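Local coordinates for uncharacterized protein (Parabacteroides merdae ATCC 43184, PDB 4OPW), which is of unknown function but probably acts as a surface adhesin, its head-domain family belonging to the pectate lyase-like clan of right-handed parallel beta-helices, at residues Gly129-Asn134 against Asp149-Ser154; Ala171-Thr176 against Val186-Val191; Val143-Thr148 against Leu163-Ala168; Asp108-Asn113 against Gln124-Gly129. One frame throughout, in Å; residues are numbered along the deposited sequence. Where two conformers were deposited one is given.

Interaction 1. Residues Gly129-Asn134 against Asp149-Ser154. With EDO (1,2-ethanediol), chain E.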
loop_
_atom_site.group_PDB
_atom_site.type_symbol
_atom_site.label_atom_id
_atom_site.label_comp_id
_atom_site.label_asym_id
_atom_site.label_seq_id
_atom_site.Cartn_x
_atom_site.Cartn_y
_atom_site.Cartn_z
ATOM N N GLY A 129 -4.368 -13.690 -6.835
ATOM C CA GLY A 129 -4.649 -14.864 -6.020
ATOM C C GLY A 129 -4.552 -14.533 -4.539
ATOM O O GLY A 129 -5.396 -14.949 -3.750
ATOM N N LYS A 130 -3.550 -13.738 -4.161
ATOM C CA LYS A 130 -3.346 -13.334 -2.777
ATOM C C LYS A 130 -2.975 -11.859 -2.717
ATOM O O LYS A 130 -2.086 -11.416 -3.443
ATOM C CB LYS A 130 -2.249 -14.201 -2.137
ATOM C CG LYS A 130 -1.978 -13.928 -0.665
ATOM C CD LYS A 130 -0.729 -14.668 -0.237
ATOM C CE LYS A 130 -0.504 -14.614 1.247
ATOM N NZ LYS A 130 0.659 -15.444 1.645
ATOM N N LEU A 131 -3.682 -11.091 -1.870
ATOM C CA LEU A 131 -3.423 -9.650 -1.699
ATOM C C LEU A 131 -3.008 -9.438 -0.263
ATOM O O LEU A 131 -3.768 -9.724 0.654
ATOM C CB LEU A 131 -4.656 -8.806 -2.092
ATOM C CG LEU A 131 -4.488 -7.264 -2.131
ATOM C CD1 LEU A 131 -3.389 -6.827 -3.141
ATOM C CD2 LEU A 131 -5.815 -6.593 -2.486
ATOM N N ASP A 132 -1.763 -9.012 -0.068
ATOM C CA ASP A 132 -1.172 -8.881 1.252
ATOM C C ASP A 132 -0.774 -7.433 1.508
ATOM O O ASP A 132 0.252 -6.950 1.014
ATOM C CB ASP A 132 0.017 -9.858 1.337
ATOM C CG ASP A 132 0.822 -9.835 2.615
ATOM O OD1 ASP A 132 0.395 -9.168 3.579
ATOM O OD2 ASP A 132 1.872 -10.502 2.656
ATOM N N LEU A 133 -1.596 -6.736 2.320
ATOM C CA LEU A 133 -1.442 -5.318 2.594
ATOM C C LEU A 133 -1.019 -5.064 4.017
ATOM O O LEU A 133 -1.614 -5.600 4.961
ATOM C CB LEU A 133 -2.767 -4.603 2.308
ATOM C CG LEU A 133 -3.438 -4.918 0.951
ATOM C CD1 LEU A 133 -4.771 -4.205 0.827
ATOM C CD2 LEU A 133 -2.534 -4.542 -0.223
ATOM N N ASN A 134 0.036 -4.264 4.169
ATOM C CA ASN A 134 0.610 -3.944 5.472
ATOM C C ASN A 134 0.853 -2.469 5.591
ATOM O O ASN A 134 1.461 -1.860 4.700
ATOM C CB ASN A 134 1.931 -4.707 5.665
ATOM C CG ASN A 134 1.772 -6.200 5.477
ATOM O OD1 ASN A 134 1.438 -6.902 6.417
ATOM N ND2 ASN A 134 1.917 -6.689 4.230
ATOM N N ASP A 149 -8.453 -14.386 -3.748
ATOM C CA ASP A 149 -8.801 -15.603 -3.032
ATOM C C ASP A 149 -8.503 -15.340 -1.561
ATOM O O ASP A 149 -9.424 -15.299 -0.756
ATOM C CB ASP A 149 -8.058 -16.823 -3.595
ATOM C CG ASP A 149 -8.549 -17.238 -4.969
ATOM O OD1 ASP A 149 -9.780 -17.169 -5.213
ATOM O OD2 ASP A 149 -7.706 -17.618 -5.808
ATOM N N LYS A 150 -7.240 -15.028 -1.231
ATOM C CA LYS A 150 -6.822 -14.706 0.120
ATOM C C LYS A 150 -6.499 -13.225 0.251
ATOM O O LYS A 150 -5.702 -12.703 -0.521
ATOM C CB LYS A 150 -5.597 -15.550 0.525
ATOM C CG LYS A 150 -5.144 -15.330 1.980
ATOM C CD LYS A 150 -6.231 -15.714 3.029
ATOM C CE LYS A 150 -5.914 -15.164 4.398
ATOM N NZ LYS A 150 -4.671 -15.793 4.955
ATOM N N LEU A 151 -7.102 -12.565 1.251
ATOM C CA LEU A 151 -6.821 -11.162 1.586
ATOM C C LEU A 151 -6.204 -11.101 2.972
ATOM O O LEU A 151 -6.740 -11.700 3.918
ATOM C CB LEU A 151 -8.116 -10.328 1.530
ATOM C CG LEU A 151 -8.052 -8.879 1.992
ATOM C CD1 LEU A 151 -7.099 -8.041 1.097
ATOM C CD2 LEU A 151 -9.449 -8.272 1.983
ATOM N N GLU A 152 -5.065 -10.411 3.092
ATOM C CA GLU A 152 -4.377 -10.179 4.361
ATOM C C GLU A 152 -4.202 -8.692 4.501
ATOM O O GLU A 152 -3.676 -8.030 3.600
ATOM C CB GLU A 152 -3.061 -10.935 4.459
ATOM C CG GLU A 152 -3.286 -12.440 4.564
ATOM C CD GLU A 152 -2.062 -13.304 4.348
ATOM O OE1 GLU A 152 -0.941 -12.748 4.293
ATOM O OE2 GLU A 152 -2.225 -14.540 4.221
ATOM N N CYS A 153 -4.731 -8.161 5.620
ATOM C CA CYS A 153 -4.664 -6.754 5.959
ATOM C C CYS A 153 -4.146 -6.612 7.339
ATOM O O CYS A 153 -4.711 -7.151 8.296
ATOM C CB CYS A 153 -6.016 -6.075 5.816
ATOM S SG CYS A 153 -6.471 -5.702 4.117
ATOM N N SER A 154 -3.075 -5.859 7.453
ATOM C CA SER A 154 -2.518 -5.611 8.772
ATOM C C SER A 154 -2.065 -4.182 8.959
ATOM O O SER A 154 -1.474 -3.576 8.047
ATOM C CB SER A 154 -1.343 -6.544 9.029
ATOM O OG SER A 154 -1.667 -7.883 8.675
HETATM C C1 EDO E . -9.046 -13.875 -8.646
HETATM O O1 EDO E . -10.099 -14.447 -9.410
HETATM C C2 EDO E . -8.782 -14.745 -7.406
HETATM O O2 EDO E . -9.992 -14.908 -6.677
HETATM O O HOH W 1 0.112 -10.714 5.775
HETATM O O HOH W 2 1.681 -13.442 4.377
HETATM O O HOH W 3 -1.277 -8.335 6.067
#

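Interaction 2. Residues Ala171-Thr176 against Val186-Val191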
loop_
_atom_site.group_PDB
_atom_site.type_symbol
_atom_site.label_atom_id
_atom_site.label_comp_id
_atom_site.label_asym_id
_atom_site.label_seq_id
_atom_site.Cartn_x
_atom_site.Cartn_y
_atom_site.Cartn_z
ATOM N N ALA A 171 -10.379 -13.640 4.494
ATOM C CA ALA A 171 -9.656 -12.423 4.862
ATOM C C ALA A 171 -9.163 -12.499 6.287
ATOM O O ALA A 171 -9.897 -12.942 7.177
ATOM C CB ALA A 171 -10.530 -11.181 4.675
ATOM N N ASP A 172 -7.909 -12.061 6.497
ATOM C CA ASP A 172 -7.306 -11.929 7.813
ATOM C C ASP A 172 -7.069 -10.455 8.033
ATOM O O ASP A 172 -6.252 -9.858 7.317
ATOM C CB ASP A 172 -5.997 -12.732 7.947
ATOM C CG ASP A 172 -6.118 -14.244 7.926
ATOM O OD1 ASP A 172 -7.225 -14.757 8.194
ATOM O OD2 ASP A 172 -5.093 -14.916 7.685
ATOM N N TYR A 173 -7.838 -9.851 8.950
ATOM C CA TYR A 173 -7.714 -8.435 9.283
ATOM C C TYR A 173 -7.087 -8.303 10.641
ATOM O O TYR A 173 -7.537 -8.972 11.586
ATOM C CB TYR A 173 -9.079 -7.735 9.273
ATOM C CG TYR A 173 -9.795 -7.700 7.945
ATOM C CD1 TYR A 173 -9.334 -6.902 6.905
ATOM C CD2 TYR A 173 -11.009 -8.358 7.770
ATOM C CE1 TYR A 173 -10.032 -6.803 5.701
ATOM C CE2 TYR A 173 -11.726 -8.251 6.580
ATOM C CZ TYR A 173 -11.227 -7.481 5.543
ATOM O OH TYR A 173 -11.930 -7.339 4.372
ATOM N N SER A 174 -6.045 -7.464 10.770
ATOM C CA SER A 174 -5.397 -7.293 12.067
ATOM C C SER A 174 -4.995 -5.845 12.302
ATOM O O SER A 174 -4.556 -5.165 11.375
ATOM C CB SER A 174 -4.169 -8.195 12.190
ATOM O OG SER A 174 -4.491 -9.573 12.104
ATOM N N ILE A 175 -5.202 -5.365 13.543
ATOM C CA ILE A 175 -4.816 -4.014 13.993
ATOM C C ILE A 175 -4.053 -4.199 15.297
ATOM O O ILE A 175 -4.581 -4.839 16.220
ATOM C CB ILE A 175 -5.980 -2.979 14.137
ATOM C CG1 ILE A 175 -6.674 -2.695 12.774
ATOM C CG2 ILE A 175 -5.475 -1.638 14.773
ATOM C CD1 ILE A 175 -8.081 -2.180 12.885
ATOM N N THR A 176 -2.838 -3.612 15.396
ATOM C CA THR A 176 -2.031 -3.705 16.617
ATOM C C THR A 176 -1.621 -2.292 17.005
ATOM O O THR A 176 -1.153 -1.547 16.145
ATOM C CB THR A 176 -0.827 -4.657 16.414
ATOM O OG1 THR A 176 -1.308 -5.927 15.957
ATOM C CG2 THR A 176 -0.026 -4.854 17.697
ATOM N N VAL A 186 -16.008 -4.796 0.999
ATOM C CA VAL A 186 -15.447 -6.061 0.532
ATOM C C VAL A 186 -16.199 -7.238 1.169
ATOM O O VAL A 186 -16.074 -7.487 2.374
ATOM C CB VAL A 186 -13.906 -6.156 0.768
ATOM C CG1 VAL A 186 -13.355 -7.506 0.298
ATOM C CG2 VAL A 186 -13.184 -5.016 0.057
ATOM N N ALA A 187 -16.956 -7.969 0.343
ATOM C CA ALA A 187 -17.686 -9.143 0.814
ATOM C C ALA A 187 -16.736 -10.342 0.889
ATOM O O ALA A 187 -16.054 -10.676 -0.090
ATOM C CB ALA A 187 -18.866 -9.449 -0.088
ATOM N N VAL A 188 -16.684 -10.977 2.067
ATOM C CA VAL A 188 -15.807 -12.125 2.324
ATOM C C VAL A 188 -16.567 -13.218 3.088
ATOM O O VAL A 188 -16.958 -12.943 4.211
ATOM C CB VAL A 188 -14.528 -11.749 3.130
ATOM C CG1 VAL A 188 -13.577 -12.942 3.206
ATOM C CG2 VAL A 188 -13.827 -10.501 2.591
ATOM N N PRO A 189 -16.641 -14.479 2.609
ATOM C CA PRO A 189 -17.332 -15.521 3.395
ATOM C C PRO A 189 -16.661 -15.856 4.742
ATOM O O PRO A 189 -17.363 -15.918 5.751
ATOM C CB PRO A 189 -17.326 -16.740 2.455
ATOM C CG PRO A 189 -17.149 -16.176 1.091
ATOM C CD PRO A 189 -16.242 -14.990 1.285
ATOM N N GLU A 190 -15.317 -16.039 4.769
ATOM C CA GLU A 190 -14.569 -16.425 5.980
ATOM C C GLU A 190 -13.646 -15.307 6.439
ATOM O O GLU A 190 -12.645 -15.021 5.775
ATOM C CB GLU A 190 -13.740 -17.702 5.727
ATOM C CG GLU A 190 -14.541 -18.947 5.375
ATOM C CD GLU A 190 -15.568 -19.371 6.405
ATOM O OE1 GLU A 190 -15.214 -19.482 7.602
ATOM O OE2 GLU A 190 -16.734 -19.590 6.008
ATOM N N VAL A 191 -13.963 -14.683 7.596
ATOM C CA VAL A 191 -13.155 -13.574 8.110
ATOM C C VAL A 191 -12.591 -13.874 9.485
ATOM O O VAL A 191 -13.286 -14.427 10.354
ATOM C CB VAL A 191 -13.967 -12.232 8.160
ATOM C CG1 VAL A 191 -13.134 -11.060 8.725
ATOM C CG2 VAL A 191 -14.521 -11.857 6.789
HETATM O O HOH W 4 -14.630 -6.926 4.640
#

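Interaction 3. Residues Val143-Thr148 against Leu163-Ala168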
loop_
_atom_site.group_PDB
_atom_site.type_symbol
_atom_site.label_atom_id
_atom_site.label_comp_id
_atom_site.label_asym_id
_atom_site.label_seq_id
_atom_site.Cartn_x
_atom_site.Cartn_y
_atom_site.Cartn_z
ATOM N N VAL A 143 -7.687 1.251 -1.795
ATOM C CA VAL A 143 -7.851 0.270 -2.867
ATOM C C VAL A 143 -9.279 0.404 -3.375
ATOM O O VAL A 143 -10.228 0.110 -2.641
ATOM C CB VAL A 143 -7.502 -1.186 -2.416
ATOM C CG1 VAL A 143 -7.677 -2.168 -3.572
ATOM C CG2 VAL A 143 -6.066 -1.272 -1.847
ATOM N N ASN A 144 -9.443 0.888 -4.610
ATOM C CA ASN A 144 -10.772 1.141 -5.162
ATOM C C ASN A 144 -11.593 -0.133 -5.391
ATOM O O ASN A 144 -12.807 -0.120 -5.156
ATOM C CB ASN A 144 -10.680 1.937 -6.469
ATOM C CG ASN A 144 -10.370 3.410 -6.273
ATOM O OD1 ASN A 144 -10.272 3.925 -5.147
ATOM N ND2 ASN A 144 -10.233 4.128 -7.368
ATOM N N GLU A 145 -10.961 -1.209 -5.862
ATOM C CA GLU A 145 -11.690 -2.444 -6.168
ATOM C C GLU A 145 -10.720 -3.611 -6.197
ATOM O O GLU A 145 -9.681 -3.517 -6.860
ATOM C CB GLU A 145 -12.410 -2.316 -7.529
ATOM C CG GLU A 145 -13.390 -3.448 -7.799
ATOM C CD GLU A 145 -13.996 -3.500 -9.187
ATOM O OE1 GLU A 145 -13.653 -2.648 -10.038
ATOM O OE2 GLU A 145 -14.823 -4.409 -9.422
ATOM N N LEU A 146 -11.064 -4.702 -5.497
ATOM C CA LEU A 146 -10.232 -5.903 -5.451
ATOM C C LEU A 146 -11.042 -7.201 -5.649
ATOM O O LEU A 146 -12.219 -7.293 -5.280
ATOM C CB LEU A 146 -9.439 -5.973 -4.139
ATOM C CG LEU A 146 -10.212 -6.107 -2.800
ATOM C CD1 LEU A 146 -10.333 -7.585 -2.372
ATOM C CD2 LEU A 146 -9.494 -5.334 -1.689
ATOM N N LYS A 147 -10.371 -8.212 -6.194
ATOM C CA LYS A 147 -10.906 -9.559 -6.404
ATOM C C LYS A 147 -9.773 -10.489 -6.076
ATOM O O LYS A 147 -8.743 -10.446 -6.746
ATOM C CB LYS A 147 -11.459 -9.754 -7.836
ATOM C CG LYS A 147 -11.866 -11.198 -8.203
ATOM C CD LYS A 147 -13.074 -11.701 -7.423
ATOM C CE LYS A 147 -13.361 -13.162 -7.696
ATOM N NZ LYS A 147 -14.444 -13.666 -6.814
ATOM N N THR A 148 -9.896 -11.236 -4.976
ATOM C CA THR A 148 -8.806 -12.125 -4.565
ATOM C C THR A 148 -9.336 -13.394 -3.913
ATOM O O THR A 148 -10.520 -13.470 -3.573
ATOM C CB THR A 148 -7.823 -11.351 -3.601
ATOM O OG1 THR A 148 -6.614 -12.098 -3.425
ATOM C CG2 THR A 148 -8.429 -11.043 -2.242
ATOM N N LEU A 163 -10.557 -0.250 1.795
ATOM C CA LEU A 163 -10.854 -1.199 0.707
ATOM C C LEU A 163 -12.276 -0.921 0.303
ATOM O O LEU A 163 -13.209 -1.337 0.984
ATOM C CB LEU A 163 -10.661 -2.656 1.173
ATOM C CG LEU A 163 -9.343 -3.008 1.883
ATOM C CD1 LEU A 163 -9.323 -4.478 2.273
ATOM C CD2 LEU A 163 -8.120 -2.688 0.992
ATOM N N LYS A 164 -12.437 -0.092 -0.719
ATOM C CA LYS A 164 -13.733 0.451 -1.141
ATOM C C LYS A 164 -14.742 -0.572 -1.670
ATOM O O LYS A 164 -15.937 -0.422 -1.406
ATOM C CB LYS A 164 -13.523 1.517 -2.217
ATOM C CG LYS A 164 -12.849 2.786 -1.694
ATOM C CD LYS A 164 -12.865 3.869 -2.755
ATOM C CE LYS A 164 -12.357 5.191 -2.237
ATOM N NZ LYS A 164 -12.063 6.139 -3.345
ATOM N N ALA A 165 -14.298 -1.568 -2.446
ATOM C CA ALA A 165 -15.207 -2.530 -3.070
ATOM C C ALA A 165 -14.516 -3.809 -3.412
ATOM O O ALA A 165 -13.299 -3.829 -3.575
ATOM C CB ALA A 165 -15.792 -1.925 -4.356
ATOM N N GLY A 166 -15.305 -4.862 -3.601
ATOM C CA GLY A 166 -14.741 -6.127 -4.038
ATOM C C GLY A 166 -15.126 -7.371 -3.285
ATOM O O GLY A 166 -16.115 -7.394 -2.544
ATOM N N ASN A 167 -14.335 -8.428 -3.516
ATOM C CA ASN A 167 -14.563 -9.761 -2.983
ATOM C C ASN A 167 -13.288 -10.489 -2.654
ATOM O O ASN A 167 -12.316 -10.400 -3.389
ATOM C CB ASN A 167 -15.340 -10.602 -4.025
ATOM C CG ASN A 167 -16.749 -10.131 -4.292
ATOM O OD1 ASN A 167 -17.716 -10.605 -3.673
ATOM N ND2 ASN A 167 -16.891 -9.216 -5.241
ATOM N N ALA A 168 -13.305 -11.237 -1.560
ATOM C CA ALA A 168 -12.235 -12.152 -1.147
ATOM C C ALA A 168 -12.884 -13.436 -0.674
ATOM O O ALA A 168 -14.022 -13.389 -0.216
ATOM C CB ALA A 168 -11.376 -11.549 -0.045
HETATM O O HOH W 5 -14.492 -7.731 -7.203
#

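Interaction 4. Residues Asp108-Asn113 against Gln124-Gly129. With EDO (1,2-ethanediol), chain E.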
loop_
_atom_site.group_PDB
_atom_site.type_symbol
_atom_site.label_atom_id
_atom_site.label_comp_id
_atom_site.label_asym_id
_atom_site.label_seq_id
_atom_site.Cartn_x
_atom_site.Cartn_y
_atom_site.Cartn_z
ATOM N N ASP A 108 -0.322 -13.657 -9.518
ATOM C CA ASP A 108 -0.559 -14.655 -8.475
ATOM C C ASP A 108 -0.635 -13.987 -7.100
ATOM O O ASP A 108 -1.485 -14.349 -6.281
ATOM C CB ASP A 108 0.570 -15.713 -8.473
ATOM C CG ASP A 108 0.632 -16.624 -9.693
ATOM O OD1 ASP A 108 -0.385 -16.731 -10.418
ATOM O OD2 ASP A 108 1.692 -17.229 -9.919
ATOM N N GLU A 109 0.271 -13.012 -6.847
ATOM C CA GLU A 109 0.346 -12.345 -5.555
ATOM C C GLU A 109 0.755 -10.892 -5.682
ATOM O O GLU A 109 1.602 -10.556 -6.515
ATOM C CB GLU A 109 1.366 -13.072 -4.642
ATOM C CG GLU A 109 0.924 -14.450 -4.163
ATOM C CD GLU A 109 1.843 -15.203 -3.220
ATOM O OE1 GLU A 109 2.500 -14.550 -2.376
ATOM O OE2 GLU A 109 1.867 -16.454 -3.290
ATOM N N LEU A 110 0.203 -10.047 -4.811
ATOM C CA LEU A 110 0.599 -8.656 -4.716
ATOM C C LEU A 110 0.749 -8.333 -3.238
ATOM O O LEU A 110 -0.205 -8.450 -2.464
ATOM C CB LEU A 110 -0.359 -7.687 -5.429
ATOM C CG LEU A 110 0.020 -6.197 -5.331
ATOM C CD1 LEU A 110 1.469 -5.913 -5.860
ATOM C CD2 LEU A 110 -1.018 -5.330 -6.012
ATOM N N LYS A 111 1.975 -7.988 -2.844
ATOM C CA LYS A 111 2.292 -7.614 -1.467
ATOM C C LYS A 111 2.692 -6.158 -1.414
ATOM O O LYS A 111 3.555 -5.722 -2.171
ATOM C CB LYS A 111 3.414 -8.526 -0.924
ATOM C CG LYS A 111 3.933 -8.154 0.466
ATOM C CD LYS A 111 4.865 -9.244 1.036
ATOM C CE LYS A 111 6.206 -9.371 0.305
ATOM N NZ LYS A 111 6.877 -10.691 0.512
ATOM N N ILE A 112 2.031 -5.382 -0.546
ATOM C CA ILE A 112 2.343 -3.976 -0.385
ATOM C C ILE A 112 2.633 -3.662 1.071
ATOM O O ILE A 112 1.831 -4.005 1.953
ATOM C CB ILE A 112 1.207 -3.077 -0.930
ATOM C CG1 ILE A 112 0.913 -3.447 -2.414
ATOM C CG2 ILE A 112 1.564 -1.560 -0.780
ATOM C CD1 ILE A 112 -0.121 -2.655 -3.072
ATOM N N ASN A 113 3.793 -3.032 1.326
ATOM C CA ASN A 113 4.199 -2.581 2.656
ATOM C C ASN A 113 4.325 -1.067 2.612
ATOM O O ASN A 113 5.203 -0.554 1.912
ATOM C CB ASN A 113 5.513 -3.245 3.097
ATOM C CG ASN A 113 5.460 -4.754 3.219
ATOM O OD1 ASN A 113 4.394 -5.373 3.342
ATOM N ND2 ASN A 113 6.627 -5.388 3.213
ATOM N N GLN A 124 -7.407 1.238 -9.924
ATOM C CA GLN A 124 -8.189 0.362 -10.810
ATOM C C GLN A 124 -8.178 -1.073 -10.290
ATOM O O GLN A 124 -7.416 -1.394 -9.368
ATOM C CB GLN A 124 -7.706 0.466 -12.256
ATOM C CG GLN A 124 -8.135 1.787 -12.914
ATOM C CD GLN A 124 -7.543 2.002 -14.286
ATOM O OE1 GLN A 124 -6.799 2.950 -14.523
ATOM N NE2 GLN A 124 -7.880 1.155 -15.230
ATOM N N LYS A 125 -9.068 -1.923 -10.817
ATOM C CA LYS A 125 -9.276 -3.266 -10.285
ATOM C C LYS A 125 -7.974 -4.071 -10.106
ATOM O O LYS A 125 -7.165 -4.202 -11.022
ATOM C CB LYS A 125 -10.292 -4.062 -11.123
ATOM C CG LYS A 125 -10.715 -5.388 -10.488
ATOM C CD LYS A 125 -11.749 -6.112 -11.344
ATOM C CE LYS A 125 -12.355 -7.289 -10.619
ATOM N NZ LYS A 125 -13.457 -7.906 -11.403
ATOM N N VAL A 126 -7.805 -4.593 -8.894
ATOM C CA VAL A 126 -6.713 -5.486 -8.506
ATOM C C VAL A 126 -7.292 -6.909 -8.503
ATOM O O VAL A 126 -8.208 -7.191 -7.722
ATOM C CB VAL A 126 -6.110 -5.091 -7.133
ATOM C CG1 VAL A 126 -5.013 -6.071 -6.698
ATOM C CG2 VAL A 126 -5.586 -3.647 -7.151
ATOM N N GLU A 127 -6.808 -7.784 -9.396
ATOM C CA GLU A 127 -7.297 -9.167 -9.453
ATOM C C GLU A 127 -6.108 -10.089 -9.289
ATOM O O GLU A 127 -5.347 -10.291 -10.230
ATOM C CB GLU A 127 -8.083 -9.438 -10.749
ATOM C CG GLU A 127 -8.630 -10.853 -10.812
ATOM C CD GLU A 127 -9.855 -11.088 -11.669
ATOM O OE1 GLU A 127 -10.261 -10.169 -12.419
ATOM O OE2 GLU A 127 -10.420 -12.202 -11.571
ATOM N N VAL A 128 -5.938 -10.627 -8.076
ATOM C CA VAL A 128 -4.792 -11.466 -7.727
ATOM C C VAL A 128 -5.224 -12.668 -6.916
ATOM O O VAL A 128 -6.311 -12.657 -6.358
ATOM C CB VAL A 128 -3.729 -10.629 -6.934
ATOM C CG1 VAL A 128 -3.085 -9.550 -7.811
ATOM C CG2 VAL A 128 -4.312 -10.029 -5.643
ATOM N N GLY A 129 -4.368 -13.690 -6.835
ATOM C CA GLY A 129 -4.649 -14.864 -6.020
ATOM C C GLY A 129 -4.552 -14.533 -4.539
ATOM O O GLY A 129 -5.396 -14.949 -3.750
HETATM C C1 EDO E . -9.046 -13.875 -8.646
HETATM O O1 EDO E . -10.099 -14.447 -9.410
HETATM C C2 EDO E . -8.782 -14.745 -7.406
HETATM O O2 EDO E . -9.992 -14.908 -6.677
#

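Interaction 1. Residues Gly129-Asn134 against Asp149-Ser154
Strands 130-134 and 150-154 are parallel neighbours on one face of the beta-helix, in exact register, their axes 4.8 Å apart. Backbone hydrogen bonds join them throughout, and G129 O takes two N-H groups, K150 N in the carbonyl plane and D149 N from above it. The outward side chains, K130, D132 and N134 facing K150, E152 and S154, carry most of the side-chain polar chemistry. E152 holds CG anti to its carbonyl carbon (chi1 -69°) and then runs extended, so its carboxylate crosses obliquely over to the K130 side. K150 sends CG anti to its backbone N and then bends at chi2 and chi4, which brings NZ 2.8 Å from E152 OE2, on the anti lone pair of that oxygen. K130 stays fully extended, its NZ forming a long salt bridge to E152 OE2 at 4.0 Å. E152 OE1 stands 3.9 Å from D132 OD1, with the two carboxylate planes 69° apart, and one water bridges these two oxygens. N134 ND2 reaches back along its own strand to D132 OD1, 3.0 Å away, meeting it from above the carboxylate plane. On the inner face L131 and L151 lie side by side, and L133 CD1 rests 4.0 Å from C153 SG. K150 NZ also pairs with D172 on the next strand. The two lysines, the amide and the water probably offset the repulsion between D132 and E152, whose proximity could otherwise raise a carboxylate pKa.

Interaction 2. Residues Ala171-Thr176 against Val186-Val191
Strand 171-176 and strand 186-188 belong to different faces of the beta-helix, their directions 118° apart and their axes 9.7 Å from each other at closest. The chain turns a corner at P189 and E190, and only after it, at V191, does the second segment come alongside A171 as a parallel partner. There A171 N donates to E190 O at 2.9 Å, nearly along the C=O axis, while V191 CA approaches A171 O in a CA-H...O contact. This places the corner of one coil against the start of the strand in the coil before it. The methyl of A171 points inward, its CB meeting V188 CG1 at 3.8 Å, with CG2 of the same valine close by. Y173 holds CG anti to its carbonyl carbon (chi1 -63°), which carries its ring across the interior of the coil. V191 CG1 sits near the ring plane at the edge, 3.6 Å from Y173 CD2, and V188 CG2 meets the phenol tip to tip. I203 and I181 also pack on Y173, in a largely apolar surrounding, yet its hydroxyl is satisfied: Y173 OH donates over 2.7 Å to a water, and that water in turn donates to V186 O.

Interaction 3. Residues Val143-Thr148 against Leu163-Ala168
Four backbone hydrogen bonds join 143-148 to 163-168, two equivalent segments stacked in parallel on successive coils of the beta-helix, each a short break followed by a short strand (146-147 and 166-167). K164 N donates to V143 O over 2.9 Å, almost along the C=O axis, and T148 N meets N167 O in the carbonyl plane. Between them, L146 N to A165 O and N167 N to L146 O approach from above their carbonyl planes. The adjoining side chains N144 and K164 leave the break side by side; K164 is extended beyond CG, and its NZ makes only a weak bond, 3.4 Å, to N144 OD1. The amide nitrogen of N144 donates instead to K123 O on the preceding coil. T148 OG1, anti to its backbone N, has V128 O as its main partner, with K150 O also within hydrogen-bonding reach; this leaves T148 CG2 in the crowded position, 3.7 Å from A168 CB. Inside the coil, L146 also takes the crowded first torsion (chi1 64°), with an unusual chi2 of 95°. Its CD1 thereby comes to rest 3.6 Å from N167 O, and its CD2 packs obliquely on the L163 methyls. L163 lies alongside V143, its CD2 3.8 Å from V143 CB, and both point into the core. G166 has a positive phi of 131°, and its CA comes within 3.0 Å of L146 O, a place where a CB would clash with that oxygen.

Interaction 4. Residues Asp108-Asn113 against Gln124-Gly129
L110 and V126 cross at about a right angle inside the beta-helix, where strand 109-113 on one face looks across the interior at strand 126-128 on another. The leucine places CG anti to its backbone N (chi1 179°), and this projects L110 CD2 inward until it lies 4.1 Å from V126 CG1. V126 likewise holds CG1 anti to its backbone N. V128, two residues on and with its CB directed the same way, instead turns CG1 anti to its carbonyl carbon (chi1 -67°), so that this methyl meets the leucine at the root of its side chain: V128 CG1 lies 4.1 Å from L110 CB. The leucine is thus met at base and tip by two valines of a single strand, and L105 and L131 from neighbouring strands add to the same apolar interior. E127, between the valines, faces out of the coil; its extended chain brings E127 OE2 within 3.1 Å of O1 of an ethanediol, probably from the crystallisation liquor, which donates a hydrogen bond to it. The two segments converge where the chain turns its corners, at D108 and G129. A CB on the glycine would clash with the aspartate carbonyl. The approach is close even so, with G129 N just 3.0 Å from D108 O.

In the fold
All four contacts belong to one run of beta-helix coils. Interactions 1 and 3 join equivalent segments of successive coils, one along a face and the other where the strands are briefly interrupted, so both rest on parallel backbone bonds with a polar outer side and an apolar inner one. Interactions 2 and 4 instead bring different faces together; they are smaller and more buried, with side-chain packing in the interior. G129 is shared by interactions 1 and 4, whose strands 130-136 and 109-114 are neighbours, and one ethanediol touches both. T148 of interaction 3 meets G129 as well, while C153 and Y173 tie interaction 1 to interaction 2. Only interaction 1 carries a salt-bridge network across its strands.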